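Local coordinates for protein protocadherin gamma-B3 (Homo sapiens, PDB 5K8R) that probably mediates calcium-dependent cell adhesion and may help establish and maintain specific neuronal connections in the brain, at residues P2-I7 against H88-I93; Q105-L110 against T195-V200; S143-F148 against P176-V181; P210-D215 against H297-K302; Y217-A222 against S229-V234. One frame throughout, in Å; residues are numbered along the deposited sequence.

Contact 1: P2-I7 against H88-I93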
# COMPACT_ATOMS: atom_id res chain seq x y z
N PRO A 2 -12.33 10.28 -69.42
CA PRO A 2 -11.12 10.93 -68.90
C PRO A 2 -9.93 9.97 -68.88
O PRO A 2 -10.03 8.86 -69.40
CB PRO A 2 -11.52 11.30 -67.48
CG PRO A 2 -12.44 10.21 -67.04
CD PRO A 2 -12.91 9.47 -68.26
N ILE A 3 -8.83 10.40 -68.27
CA ILE A 3 -7.63 9.57 -68.18
C ILE A 3 -7.03 9.62 -66.78
O ILE A 3 -7.08 10.65 -66.11
CB ILE A 3 -6.57 10.01 -69.21
CG1 ILE A 3 -5.32 9.13 -69.09
CG2 ILE A 3 -6.21 11.47 -69.01
CD1 ILE A 3 -4.55 9.00 -70.38
N ARG A 4 -6.45 8.50 -66.35
CA ARG A 4 -5.84 8.42 -65.03
C ARG A 4 -4.48 7.72 -65.02
O ARG A 4 -4.38 6.51 -65.23
CB ARG A 4 -6.78 7.72 -64.05
CG ARG A 4 -6.16 7.42 -62.70
CD ARG A 4 -6.55 6.03 -62.21
NE ARG A 4 -5.52 5.04 -62.51
CZ ARG A 4 -5.54 3.78 -62.06
NH1 ARG A 4 -6.54 3.37 -61.29
NH2 ARG A 4 -4.56 2.95 -62.38
N TYR A 5 -3.43 8.50 -64.78
CA TYR A 5 -2.07 7.99 -64.71
C TYR A 5 -1.79 7.49 -63.29
O TYR A 5 -2.62 7.61 -62.39
CB TYR A 5 -1.06 9.06 -65.13
CG TYR A 5 -1.27 9.57 -66.54
CD1 TYR A 5 -0.80 8.85 -67.64
CD2 TYR A 5 -1.92 10.77 -66.78
CE1 TYR A 5 -0.99 9.31 -68.93
CE2 TYR A 5 -2.11 11.24 -68.07
CZ TYR A 5 -1.64 10.51 -69.14
OH TYR A 5 -1.83 10.97 -70.42
N ALA A 6 -0.61 6.92 -63.09
CA ALA A 6 -0.21 6.41 -61.78
C ALA A 6 1.30 6.50 -61.66
O ALA A 6 2.02 5.83 -62.40
CB ALA A 6 -0.68 4.97 -61.59
N ILE A 7 1.77 7.33 -60.74
CA ILE A 7 3.21 7.56 -60.58
C ILE A 7 3.59 7.44 -59.11
O ILE A 7 2.77 7.75 -58.24
CB ILE A 7 3.62 8.93 -61.14
CG1 ILE A 7 2.81 10.04 -60.49
CG2 ILE A 7 3.46 8.96 -62.65
CD1 ILE A 7 3.23 11.44 -60.90
N HIS A 88 -10.52 16.23 -68.09
CA HIS A 88 -10.29 15.83 -66.72
C HIS A 88 -9.17 14.79 -66.65
O HIS A 88 -9.21 13.79 -67.36
CB HIS A 88 -11.57 15.27 -66.10
CG HIS A 88 -11.47 15.04 -64.62
ND1 HIS A 88 -11.49 16.07 -63.70
CD2 HIS A 88 -11.35 13.90 -63.90
CE1 HIS A 88 -11.39 15.57 -62.48
NE2 HIS A 88 -11.30 14.25 -62.58
N VAL A 89 -8.18 15.05 -65.80
CA VAL A 89 -7.05 14.15 -65.61
C VAL A 89 -6.95 13.81 -64.13
O VAL A 89 -7.05 14.69 -63.28
CB VAL A 89 -5.73 14.78 -66.11
CG1 VAL A 89 -4.58 13.80 -65.96
CG2 VAL A 89 -5.87 15.25 -67.55
N THR A 90 -6.77 12.52 -63.84
CA THR A 90 -6.55 12.05 -62.48
C THR A 90 -5.22 11.30 -62.43
O THR A 90 -4.92 10.49 -63.31
CB THR A 90 -7.69 11.14 -62.00
OG1 THR A 90 -7.85 10.06 -62.92
CG2 THR A 90 -8.99 11.92 -61.93
N VAL A 91 -4.42 11.59 -61.41
CA VAL A 91 -3.09 11.01 -61.25
C VAL A 91 -3.04 10.34 -59.89
O VAL A 91 -3.11 11.01 -58.85
CB VAL A 91 -1.98 12.05 -61.39
CG1 VAL A 91 -0.61 11.39 -61.27
CG2 VAL A 91 -2.10 12.79 -62.71
N LEU A 92 -2.87 9.02 -59.89
CA LEU A 92 -2.75 8.25 -58.66
C LEU A 92 -1.31 8.36 -58.16
O LEU A 92 -0.37 8.15 -58.92
CB LEU A 92 -3.12 6.79 -58.90
CG LEU A 92 -2.98 5.85 -57.70
CD1 LEU A 92 -3.91 6.26 -56.57
CD2 LEU A 92 -3.23 4.41 -58.11
N ILE A 93 -1.15 8.70 -56.89
CA ILE A 93 0.17 8.86 -56.29
C ILE A 93 0.45 7.63 -55.44
O ILE A 93 -0.13 7.46 -54.36
CB ILE A 93 0.25 10.15 -55.45
CG1 ILE A 93 -0.02 11.37 -56.33
CG2 ILE A 93 1.61 10.26 -54.78
CD1 ILE A 93 0.89 11.48 -57.54
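I7 and V91 cross obliquely, CG1 of I7 lying 3.8 Å from CG1 of V91. The same I7 CG1 is 3.8 Å from CD1 of I93, a side chain that runs beside it in the same direction. A first torsion of 55° accounts for the double touch, because it places CG1 of I7 between its backbone N and carbonyl carbon. CD1 of I7 also lies near V91 CG1 and I93 CD1. An alanine at I7 would probably leave V91 CG1 and I93 CD1 without their apolar mate and open a gap in front of F45. Earlier along both strands, on the same face, V89 divides its methyls: CG1 comes to the edge of the Y5 ring, 4.1 Å from CD2 of Y5, while CG2 lies alongside CG2 of I3. CG1 of I3 lies over one face of that ring, toward its rim, and Y5 OH is hydrogen-bonded to D23. The two strands are the first and last of the N-terminal cadherin repeat, and their parallel pairing, with axes 23° apart, is a hallmark of the cadherin Greek-key sandwich. T90 N donates to I3 O at 3.0 Å, L92 N to Y5 O at 2.9 Å and I7 N to L92 O at 2.9 Å. On the other face A6 and L92 are level with each other, and the parallel register brings CB of L92 to 4.1 Å from CB of A6.

Contact 2: Q105-L110 against T195-V200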
# COMPACT_ATOMS: atom_id res chain seq x y z
N GLN A 105 8.35 8.30 -27.28
CA GLN A 105 9.50 8.67 -26.47
C GLN A 105 10.56 7.57 -26.56
O GLN A 105 10.24 6.39 -26.76
CB GLN A 105 9.11 8.91 -25.01
CG GLN A 105 8.32 7.79 -24.37
CD GLN A 105 7.82 8.14 -22.98
OE1 GLN A 105 7.99 9.27 -22.52
NE2 GLN A 105 7.21 7.17 -22.31
N ASN A 106 11.82 7.97 -26.41
CA ASN A 106 12.92 7.02 -26.53
C ASN A 106 12.96 6.06 -25.34
O ASN A 106 13.30 4.89 -25.50
CB ASN A 106 14.25 7.77 -26.65
CG ASN A 106 14.29 8.69 -27.85
OD1 ASN A 106 14.54 9.89 -27.73
ND2 ASN A 106 14.04 8.14 -29.03
N ILE A 107 12.61 6.55 -24.15
CA ILE A 107 12.59 5.74 -22.94
C ILE A 107 11.21 5.83 -22.32
O ILE A 107 10.67 6.93 -22.15
CB ILE A 107 13.67 6.18 -21.94
CG1 ILE A 107 15.06 6.14 -22.58
CG2 ILE A 107 13.65 5.31 -20.69
CD1 ILE A 107 16.18 6.51 -21.64
N THR A 108 10.64 4.68 -21.97
CA THR A 108 9.33 4.60 -21.33
C THR A 108 9.46 3.83 -20.03
O THR A 108 10.05 2.74 -20.01
CB THR A 108 8.31 3.91 -22.25
OG1 THR A 108 8.18 4.65 -23.47
CG2 THR A 108 6.95 3.83 -21.56
N GLU A 109 8.93 4.39 -18.95
CA GLU A 109 8.92 3.71 -17.66
C GLU A 109 7.60 2.97 -17.47
O GLU A 109 6.54 3.43 -17.90
CB GLU A 109 9.13 4.71 -16.52
CG GLU A 109 10.54 5.25 -16.42
CD GLU A 109 10.77 6.06 -15.16
OE1 GLU A 109 9.77 6.39 -14.48
OE2 GLU A 109 11.94 6.37 -14.85
N LEU A 110 7.69 1.82 -16.85
CA LEU A 110 6.55 1.00 -16.62
C LEU A 110 6.62 0.42 -15.22
O LEU A 110 7.51 -0.32 -14.93
CB LEU A 110 6.61 -0.13 -17.63
CG LEU A 110 5.56 -1.20 -17.58
CD1 LEU A 110 4.22 -0.59 -17.85
CD2 LEU A 110 5.87 -2.22 -18.64
N THR A 195 13.88 2.05 -32.52
CA THR A 195 14.02 1.40 -31.23
C THR A 195 13.57 2.33 -30.11
O THR A 195 13.70 3.55 -30.20
CB THR A 195 15.46 0.95 -30.97
OG1 THR A 195 16.34 2.07 -31.12
CG2 THR A 195 15.86 -0.15 -31.94
N THR A 196 13.03 1.72 -29.05
CA THR A 196 12.68 2.42 -27.83
C THR A 196 13.07 1.54 -26.65
O THR A 196 13.10 0.32 -26.75
CB THR A 196 11.18 2.76 -27.77
OG1 THR A 196 10.89 3.47 -26.56
CG2 THR A 196 10.34 1.49 -27.82
N GLN A 197 13.38 2.19 -25.53
CA GLN A 197 13.81 1.49 -24.33
C GLN A 197 12.71 1.54 -23.28
O GLN A 197 12.06 2.57 -23.09
CB GLN A 197 15.10 2.10 -23.77
CG GLN A 197 16.31 1.89 -24.67
CD GLN A 197 17.57 2.50 -24.10
OE1 GLN A 197 17.52 3.30 -23.17
NE2 GLN A 197 18.72 2.13 -24.67
N ILE A 198 12.49 0.41 -22.60
CA ILE A 198 11.45 0.28 -21.60
C ILE A 198 12.13 -0.04 -20.27
O ILE A 198 12.72 -1.12 -20.11
CB ILE A 198 10.43 -0.81 -21.96
CG1 ILE A 198 9.83 -0.53 -23.34
CG2 ILE A 198 9.34 -0.89 -20.91
CD1 ILE A 198 8.94 -1.64 -23.85
N ARG A 199 12.05 0.89 -19.33
CA ARG A 199 12.59 0.69 -17.98
C ARG A 199 11.45 0.23 -17.09
O ARG A 199 10.65 1.04 -16.60
CB ARG A 199 13.24 1.97 -17.45
CG ARG A 199 13.69 1.85 -16.00
CD ARG A 199 14.62 2.99 -15.58
NE ARG A 199 14.04 4.31 -15.81
CZ ARG A 199 14.40 5.13 -16.79
NH1 ARG A 199 15.34 4.76 -17.65
NH2 ARG A 199 13.81 6.31 -16.92
N VAL A 200 11.36 -1.08 -16.89
CA VAL A 200 10.38 -1.66 -15.97
C VAL A 200 10.89 -1.48 -14.55
O VAL A 200 11.93 -2.03 -14.18
CB VAL A 200 10.14 -3.15 -16.29
CG1 VAL A 200 9.19 -3.76 -15.27
CG2 VAL A 200 9.59 -3.31 -17.70
O HOH W 1 8.45 3.25 -25.76
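R199 and E109 stand side by side on one face of a parallel strand pair, and the arginine can be followed outward. Its CB lies 4.2 Å from T108 O, and CG leaves anti to the backbone N (chi1 174°). CD packs on H179 of the adjoining strand, and the chain then bends at chi3 (56°). NE reaches OE2 of E109 at 3.1 Å, and NH2 meets the same E109 OE2 at 2.8 Å. One carboxylate oxygen, lying in the guanidinium plane, thus takes both donors, while the carboxylate itself is turned 89° to that plane. NH1 ends 3.5 Å from CG2 of I107. An alanine here would probably leave the E109 carboxylate without its charged mate and free to turn. On the opposite face one water joins T108 OG1 to T196 OG1, and L110 CD2 lies 4.0 Å from CG2 of V200. Backbone bonds such as R199 N to T108 O complete the first-to-last strand pairing typical of a cadherin repeat, here the second.

Contact 3: S143-F148 against P176-V181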
# COMPACT_ATOMS: atom_id res chain seq x y z
N SER A 143 14.09 -7.54 -27.36
CA SER A 143 15.38 -8.15 -27.12
C SER A 143 15.25 -9.21 -26.02
O SER A 143 14.46 -9.03 -25.08
CB SER A 143 16.41 -7.10 -26.72
OG SER A 143 16.57 -6.14 -27.75
N PRO A 144 15.98 -10.32 -26.11
CA PRO A 144 15.82 -11.40 -25.13
C PRO A 144 16.09 -10.93 -23.71
O PRO A 144 17.10 -10.27 -23.44
CB PRO A 144 16.84 -12.45 -25.59
CG PRO A 144 17.03 -12.17 -27.04
CD PRO A 144 16.91 -10.68 -27.19
N ASP A 145 15.18 -11.28 -22.80
CA ASP A 145 15.29 -10.96 -21.39
C ASP A 145 14.80 -12.16 -20.59
O ASP A 145 13.80 -12.79 -20.97
CB ASP A 145 14.47 -9.71 -21.02
CG ASP A 145 14.73 -9.23 -19.61
OD1 ASP A 145 14.06 -9.72 -18.68
OD2 ASP A 145 15.61 -8.36 -19.43
N PRO A 146 15.47 -12.50 -19.48
CA PRO A 146 15.07 -13.70 -18.72
C PRO A 146 13.70 -13.59 -18.08
O PRO A 146 13.10 -14.63 -17.77
CB PRO A 146 16.17 -13.83 -17.66
CG PRO A 146 17.33 -13.04 -18.20
CD PRO A 146 16.72 -11.91 -18.97
N HIS A 147 13.18 -12.39 -17.86
CA HIS A 147 11.90 -12.22 -17.17
C HIS A 147 10.74 -11.86 -18.08
O HIS A 147 9.61 -12.25 -17.79
CB HIS A 147 12.03 -11.14 -16.08
CG HIS A 147 12.87 -11.54 -14.92
ND1 HIS A 147 14.24 -11.52 -14.94
CD2 HIS A 147 12.52 -11.99 -13.68
CE1 HIS A 147 14.71 -11.93 -13.78
NE2 HIS A 147 13.69 -12.22 -12.99
N PHE A 148 10.98 -11.12 -19.16
CA PHE A 148 9.91 -10.62 -20.01
C PHE A 148 10.08 -11.12 -21.43
O PHE A 148 11.19 -11.20 -21.96
CB PHE A 148 9.89 -9.09 -20.02
CG PHE A 148 9.56 -8.48 -18.69
CD1 PHE A 148 8.24 -8.21 -18.34
CD2 PHE A 148 10.56 -8.17 -17.78
CE1 PHE A 148 7.94 -7.64 -17.12
CE2 PHE A 148 10.26 -7.61 -16.56
CZ PHE A 148 8.95 -7.35 -16.23
N PRO A 176 15.28 -4.56 -8.78
CA PRO A 176 14.21 -3.55 -8.81
C PRO A 176 13.97 -2.94 -10.18
O PRO A 176 12.96 -2.23 -10.34
CB PRO A 176 14.71 -2.49 -7.82
CG PRO A 176 16.19 -2.58 -7.92
CD PRO A 176 16.52 -4.03 -8.18
N HIS A 177 14.84 -3.16 -11.15
CA HIS A 177 14.69 -2.56 -12.47
C HIS A 177 15.09 -3.55 -13.55
O HIS A 177 16.03 -4.33 -13.37
CB HIS A 177 15.54 -1.28 -12.60
CG HIS A 177 15.15 -0.19 -11.65
ND1 HIS A 177 15.50 -0.20 -10.32
CD2 HIS A 177 14.43 0.94 -11.84
CE1 HIS A 177 15.01 0.88 -9.73
NE2 HIS A 177 14.36 1.59 -10.64
N HIS A 178 14.38 -3.51 -14.67
CA HIS A 178 14.69 -4.32 -15.84
C HIS A 178 14.69 -3.41 -17.06
O HIS A 178 13.75 -2.64 -17.26
CB HIS A 178 13.67 -5.45 -16.03
CG HIS A 178 13.61 -6.40 -14.87
ND1 HIS A 178 14.34 -7.57 -14.82
CD2 HIS A 178 12.89 -6.36 -13.73
CE1 HIS A 178 14.08 -8.20 -13.69
NE2 HIS A 178 13.21 -7.49 -13.01
N HIS A 179 15.74 -3.49 -17.87
CA HIS A 179 15.92 -2.62 -19.02
C HIS A 179 15.69 -3.43 -20.29
O HIS A 179 16.52 -4.27 -20.65
CB HIS A 179 17.30 -1.97 -19.01
CG HIS A 179 17.55 -1.11 -17.81
ND1 HIS A 179 17.16 0.21 -17.75
CD2 HIS A 179 18.12 -1.38 -16.61
CE1 HIS A 179 17.50 0.72 -16.58
NE2 HIS A 179 18.09 -0.23 -15.87
N LEU A 180 14.58 -3.16 -20.97
CA LEU A 180 14.19 -3.87 -22.18
C LEU A 180 14.33 -2.97 -23.40
O LEU A 180 14.31 -1.74 -23.30
CB LEU A 180 12.74 -4.37 -22.07
CG LEU A 180 12.35 -5.06 -20.76
CD1 LEU A 180 10.89 -5.47 -20.79
CD2 LEU A 180 13.25 -6.25 -20.50
N VAL A 181 14.48 -3.61 -24.56
CA VAL A 181 14.63 -2.91 -25.83
C VAL A 181 13.55 -3.42 -26.78
O VAL A 181 13.39 -4.63 -26.95
CB VAL A 181 16.03 -3.12 -26.43
CG1 VAL A 181 16.16 -2.35 -27.74
CG2 VAL A 181 17.10 -2.68 -25.44
O HOH W 2 14.47 -5.19 -30.09
O HOH W 3 16.65 -9.56 -16.21
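H178 sits between H147 and F148 in an aromatic cluster built of two edge-to-face pairs. In the first, H178 turns its edge to one face of H147, with CE1 leading and 3.6 Å from H147 ND1, the ring planes at 53°. In the second, H178 offers its own face: CE2 of F148 stands 3.9 Å from CG of H178, toward the rim, and the planes are 70° apart. Aliphatic packing extends this row, with L180 crossing F148 at about a right angle and its CD1 3.8 Å from CB of F148. The other methyl, L180 CD2, touches the carboxylate of D145, 3.3 Å from D145 OD2. Hydrogen bonding is sparser. S143 N donates to V181 O at 3.0 Å, fastening one end of the loop to the strand. Within the loop, H147 N donates to D145 OD1 at 2.9 Å, an Asx turn that holds the chain where H147 and F148 leave it. L170 and V200 cover more of the cluster inside the second cadherin repeat. D145 OD1 is 4.4 Å from ND1 of H178, not a bonded pair, but a carboxylate that near would probably favour the protonated imidazole.

Contact 4: P210-D215 against H297-K302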
# COMPACT_ATOMS: atom_id res chain seq x y z
N PRO A 210 8.64 -9.18 9.05
CA PRO A 210 9.82 -8.83 9.85
C PRO A 210 10.50 -10.08 10.38
O PRO A 210 9.87 -11.12 10.60
CB PRO A 210 9.23 -7.99 10.99
CG PRO A 210 7.92 -7.49 10.47
CD PRO A 210 7.41 -8.58 9.59
N VAL A 211 11.81 -9.98 10.58
CA VAL A 211 12.63 -11.09 11.06
C VAL A 211 13.49 -10.58 12.21
O VAL A 211 14.35 -9.72 12.00
CB VAL A 211 13.51 -11.69 9.95
CG1 VAL A 211 14.50 -12.68 10.54
CG2 VAL A 211 12.64 -12.37 8.90
N PHE A 212 13.27 -11.12 13.40
CA PHE A 212 14.09 -10.77 14.55
C PHE A 212 15.48 -11.37 14.41
O PHE A 212 15.65 -12.49 13.92
CB PHE A 212 13.45 -11.25 15.85
CG PHE A 212 12.41 -10.31 16.39
CD1 PHE A 212 12.78 -9.13 17.01
CD2 PHE A 212 11.06 -10.62 16.30
CE1 PHE A 212 11.83 -8.27 17.51
CE2 PHE A 212 10.10 -9.77 16.81
CZ PHE A 212 10.49 -8.59 17.42
N THR A 213 16.49 -10.61 14.84
CA THR A 213 17.86 -11.11 14.80
C THR A 213 18.08 -12.26 15.77
O THR A 213 18.97 -13.09 15.56
CB THR A 213 18.85 -9.98 15.10
OG1 THR A 213 18.66 -9.52 16.44
CG2 THR A 213 18.62 -8.81 14.14
N GLN A 214 17.28 -12.33 16.84
CA GLN A 214 17.35 -13.41 17.81
C GLN A 214 15.95 -13.79 18.23
O GLN A 214 15.08 -12.92 18.38
CB GLN A 214 18.17 -13.01 19.04
CG GLN A 214 19.61 -12.60 18.76
CD GLN A 214 20.35 -12.17 20.01
OE1 GLN A 214 19.87 -12.39 21.13
NE2 GLN A 214 21.51 -11.55 19.83
N ASP A 215 15.72 -15.08 18.43
CA ASP A 215 14.46 -15.56 18.99
C ASP A 215 14.41 -15.43 20.50
O ASP A 215 13.38 -15.75 21.11
CB ASP A 215 14.22 -17.02 18.58
CG ASP A 215 13.95 -17.17 17.10
OD1 ASP A 215 13.36 -16.25 16.50
OD2 ASP A 215 14.34 -18.22 16.53
N HIS A 297 2.20 -7.62 8.63
CA HIS A 297 2.96 -8.84 8.89
C HIS A 297 3.55 -8.78 10.29
O HIS A 297 4.02 -7.73 10.74
CB HIS A 297 4.07 -9.02 7.85
CG HIS A 297 3.63 -9.73 6.61
ND1 HIS A 297 2.60 -10.65 6.61
CD2 HIS A 297 4.09 -9.67 5.34
CE1 HIS A 297 2.44 -11.12 5.38
NE2 HIS A 297 3.33 -10.54 4.60
N THR A 298 3.54 -9.91 10.98
CA THR A 298 3.93 -9.97 12.38
C THR A 298 5.09 -10.94 12.59
O THR A 298 5.24 -11.92 11.85
CB THR A 298 2.76 -10.38 13.27
OG1 THR A 298 2.21 -11.62 12.81
CG2 THR A 298 1.67 -9.31 13.24
N ALA A 299 5.90 -10.65 13.60
CA ALA A 299 6.95 -11.54 14.06
C ALA A 299 6.98 -11.49 15.58
O ALA A 299 6.64 -10.47 16.19
CB ALA A 299 8.32 -11.17 13.49
N TYR A 300 7.39 -12.59 16.20
CA TYR A 300 7.33 -12.71 17.65
C TYR A 300 8.62 -13.31 18.19
O TYR A 300 9.10 -14.32 17.67
CB TYR A 300 6.13 -13.56 18.09
CG TYR A 300 4.80 -12.98 17.67
CD1 TYR A 300 4.25 -13.27 16.42
CD2 TYR A 300 4.09 -12.14 18.51
CE1 TYR A 300 3.04 -12.74 16.03
CE2 TYR A 300 2.87 -11.60 18.13
CZ TYR A 300 2.35 -11.90 16.89
OH TYR A 300 1.14 -11.37 16.51
N CYS A 301 9.17 -12.68 19.22
CA CYS A 301 10.35 -13.19 19.92
C CYS A 301 10.11 -13.07 21.42
O CYS A 301 9.03 -12.65 21.86
CB CYS A 301 11.62 -12.44 19.49
SG CYS A 301 11.72 -10.74 20.09
N LYS A 302 11.11 -13.43 22.20
CA LYS A 302 11.02 -13.38 23.65
C LYS A 302 12.22 -12.64 24.22
O LYS A 302 13.28 -12.53 23.59
CB LYS A 302 10.92 -14.78 24.27
CG LYS A 302 9.62 -15.51 23.94
CD LYS A 302 9.50 -16.81 24.71
CE LYS A 302 8.18 -17.50 24.42
NZ LYS A 302 8.02 -18.75 25.22
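A first torsion of 71° sets SG of C301 between its backbone N and carbonyl carbon. In F212, the first torsion sends CG anti to the carbonyl carbon, and chi2 of -75° turns the ring face toward that sulfur. The sulfur stands over the middle of the ring, 3.5 Å from the F212 centroid and 6° off the ring normal. This is a Cys sulfur-aromatic contact, and C301 CB adds a CH-pi approach to the same face, 4.0 Å from the F212 centroid. The ring edge is used as well, with CE2 of F212 lying 3.6 Å from the backbone O of A299. A299 CB packs 4.0 Å from F212 CD2. A299 CB also lies 4.1 Å from P210 CB. At the far end, P210 CD meets H297 CB at 3.8 Å. At the other end K302 N makes a weak hydrogen bond to D215 O. F212 belongs to short strand 211-212, which pairs with 230-237 in one sheet of the third cadherin repeat, whereas C301 lies on 298-308 of the other sheet. The chain then crosses to join that second sheet as strand 216-222, from which Y217 touches both F212 and C301, while V234 packs on F212 from strand 230-237.

Contact 5: Y217-A222 against S229-V234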
# COMPACT_ATOMS: atom_id res chain seq x y z
N TYR A 217 16.31 -12.76 23.64
CA TYR A 217 17.26 -11.75 24.09
C TYR A 217 17.38 -11.88 25.61
O TYR A 217 16.53 -11.39 26.35
CB TYR A 217 16.81 -10.35 23.69
CG TYR A 217 16.68 -10.15 22.19
CD1 TYR A 217 17.77 -9.77 21.43
CD2 TYR A 217 15.46 -10.32 21.55
CE1 TYR A 217 17.66 -9.58 20.06
CE2 TYR A 217 15.33 -10.13 20.19
CZ TYR A 217 16.44 -9.76 19.45
OH TYR A 217 16.32 -9.56 18.09
N ARG A 218 18.45 -12.54 26.06
CA ARG A 218 18.68 -12.76 27.48
C ARG A 218 19.76 -11.82 27.99
O ARG A 218 20.75 -11.56 27.29
CB ARG A 218 19.07 -14.21 27.75
CG ARG A 218 19.08 -14.59 29.22
CD ARG A 218 19.29 -16.08 29.42
NE ARG A 218 19.21 -16.46 30.83
CZ ARG A 218 19.34 -17.70 31.28
NH1 ARG A 218 19.55 -18.70 30.43
NH2 ARG A 218 19.24 -17.95 32.58
N VAL A 219 19.57 -11.31 29.20
CA VAL A 219 20.51 -10.37 29.80
C VAL A 219 20.35 -10.45 31.31
O VAL A 219 19.28 -10.79 31.82
CB VAL A 219 20.26 -8.93 29.27
CG1 VAL A 219 18.93 -8.41 29.77
CG2 VAL A 219 21.40 -8.00 29.66
N ASN A 220 21.43 -10.15 32.03
CA ASN A 220 21.43 -10.14 33.49
C ASN A 220 21.74 -8.73 33.97
O ASN A 220 22.77 -8.16 33.60
CB ASN A 220 22.46 -11.14 34.03
CG ASN A 220 22.30 -11.41 35.52
OD1 ASN A 220 22.02 -10.49 36.30
ND2 ASN A 220 22.47 -12.66 35.92
N VAL A 221 20.85 -8.18 34.80
CA VAL A 221 21.02 -6.86 35.37
C VAL A 221 20.83 -6.95 36.88
O VAL A 221 20.05 -7.76 37.37
CB VAL A 221 20.05 -5.83 34.76
CG1 VAL A 221 20.37 -5.59 33.29
CG2 VAL A 221 18.61 -6.29 34.92
N ALA A 222 21.56 -6.11 37.61
CA ALA A 222 21.45 -6.10 39.05
C ALA A 222 20.15 -5.41 39.49
O ALA A 222 19.56 -4.62 38.75
CB ALA A 222 22.66 -5.40 39.68
N SER A 229 17.31 3.17 32.87
CA SER A 229 18.50 2.57 32.30
C SER A 229 18.16 1.64 31.14
O SER A 229 17.11 0.99 31.13
CB SER A 229 19.27 1.79 33.37
OG SER A 229 19.48 2.58 34.53
N SER A 230 19.05 1.60 30.16
CA SER A 230 18.90 0.68 29.04
C SER A 230 19.31 -0.72 29.46
O SER A 230 20.36 -0.91 30.09
CB SER A 230 19.74 1.15 27.85
OG SER A 230 19.57 0.28 26.74
N VAL A 231 18.48 -1.71 29.13
CA VAL A 231 18.73 -3.09 29.50
C VAL A 231 19.09 -3.94 28.28
O VAL A 231 20.00 -4.77 28.36
CB VAL A 231 17.51 -3.68 30.26
CG1 VAL A 231 16.23 -3.49 29.47
CG2 VAL A 231 17.74 -5.15 30.58
N LEU A 232 18.41 -3.74 27.16
CA LEU A 232 18.73 -4.42 25.90
C LEU A 232 18.04 -3.67 24.77
O LEU A 232 17.38 -2.65 24.98
CB LEU A 232 18.33 -5.90 25.95
CG LEU A 232 16.86 -6.27 26.15
CD1 LEU A 232 16.12 -6.41 24.83
CD2 LEU A 232 16.77 -7.56 26.96
N LYS A 233 18.20 -4.20 23.55
CA LYS A 233 17.58 -3.60 22.37
C LYS A 233 17.28 -4.69 21.36
O LYS A 233 18.21 -5.31 20.83
CB LYS A 233 18.49 -2.54 21.75
CG LYS A 233 17.91 -1.90 20.49
CD LYS A 233 18.88 -0.90 19.88
CE LYS A 233 18.33 -0.32 18.58
NZ LYS A 233 19.30 0.63 17.96
N VAL A 234 16.00 -4.93 21.11
CA VAL A 234 15.62 -5.91 20.09
C VAL A 234 15.78 -5.29 18.71
O VAL A 234 15.92 -4.07 18.54
CB VAL A 234 14.19 -6.41 20.31
CG1 VAL A 234 14.02 -6.93 21.74
CG2 VAL A 234 13.18 -5.32 20.01
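V219 lodges its CG1 between two neighbours of the facing strand, 3.6 Å from CG2 of V231 and 3.6 Å from CD2 of L232. The rotation of V219 explains this, since chi1 of 68° puts CG1 between the backbone N and the carbonyl carbon. V231 CG2 is shared, because CG1 of V221 also reaches it at 3.8 Å, the two side chains crossing at about a right angle. Consecutive residues V231 and L232 can both serve this layer because they form a classic beta bulge, facing L271 of the next strand. L232 then spreads its branches, with CD2 at V219 and CD1 4.2 Å from CB of Y217. The second kind of contact is CH-pi. V234 lies over one face of the Y217 ring, its CG1 4.0 Å from the Y217 centroid and 27° off the normal. The phenol end of Y217 is hydrogen-bonded to T213 OG1 and Q214 N. Strand 217-222, just ahead of the calcium ligand E223, runs antiparallel (169°) to 230-233, their axes 7.7 Å apart at the closest, as strands do when they belong to the two facing sheets of a cadherin sandwich. Backbone polar groups of Y217, V219 and V221 bond instead to K302, Q304 and D306 of strand 298-308, within their own sheet. Cohesion between these two strands therefore rests on fitted methyls and one aromatic face.

Contacts 1 and 2 are equivalent first-to-last strand pairings in successive repeats, about 44 Å apart between centres, and combine backbone bonds with side-chain packing within a sheet. Each has one more buried face; contact 2 alone adds a salt bridge on its exposed face. Contact 3 lies in the same repeat as contact 2 and reaches the same sheet through adjacent strands, but relies on aromatic rings. Contacts 4 and 5 join facing sheets of the third repeat mainly through side chains, and F212, C301, Y217 and V234 meet in its buried interior: a sulfur over an aromatic face in contact 4, methyl packing and a CH-pi face in contact 5. Contacts 2 and 3 touch, as do 4 and 5, while contact 1 touches no other.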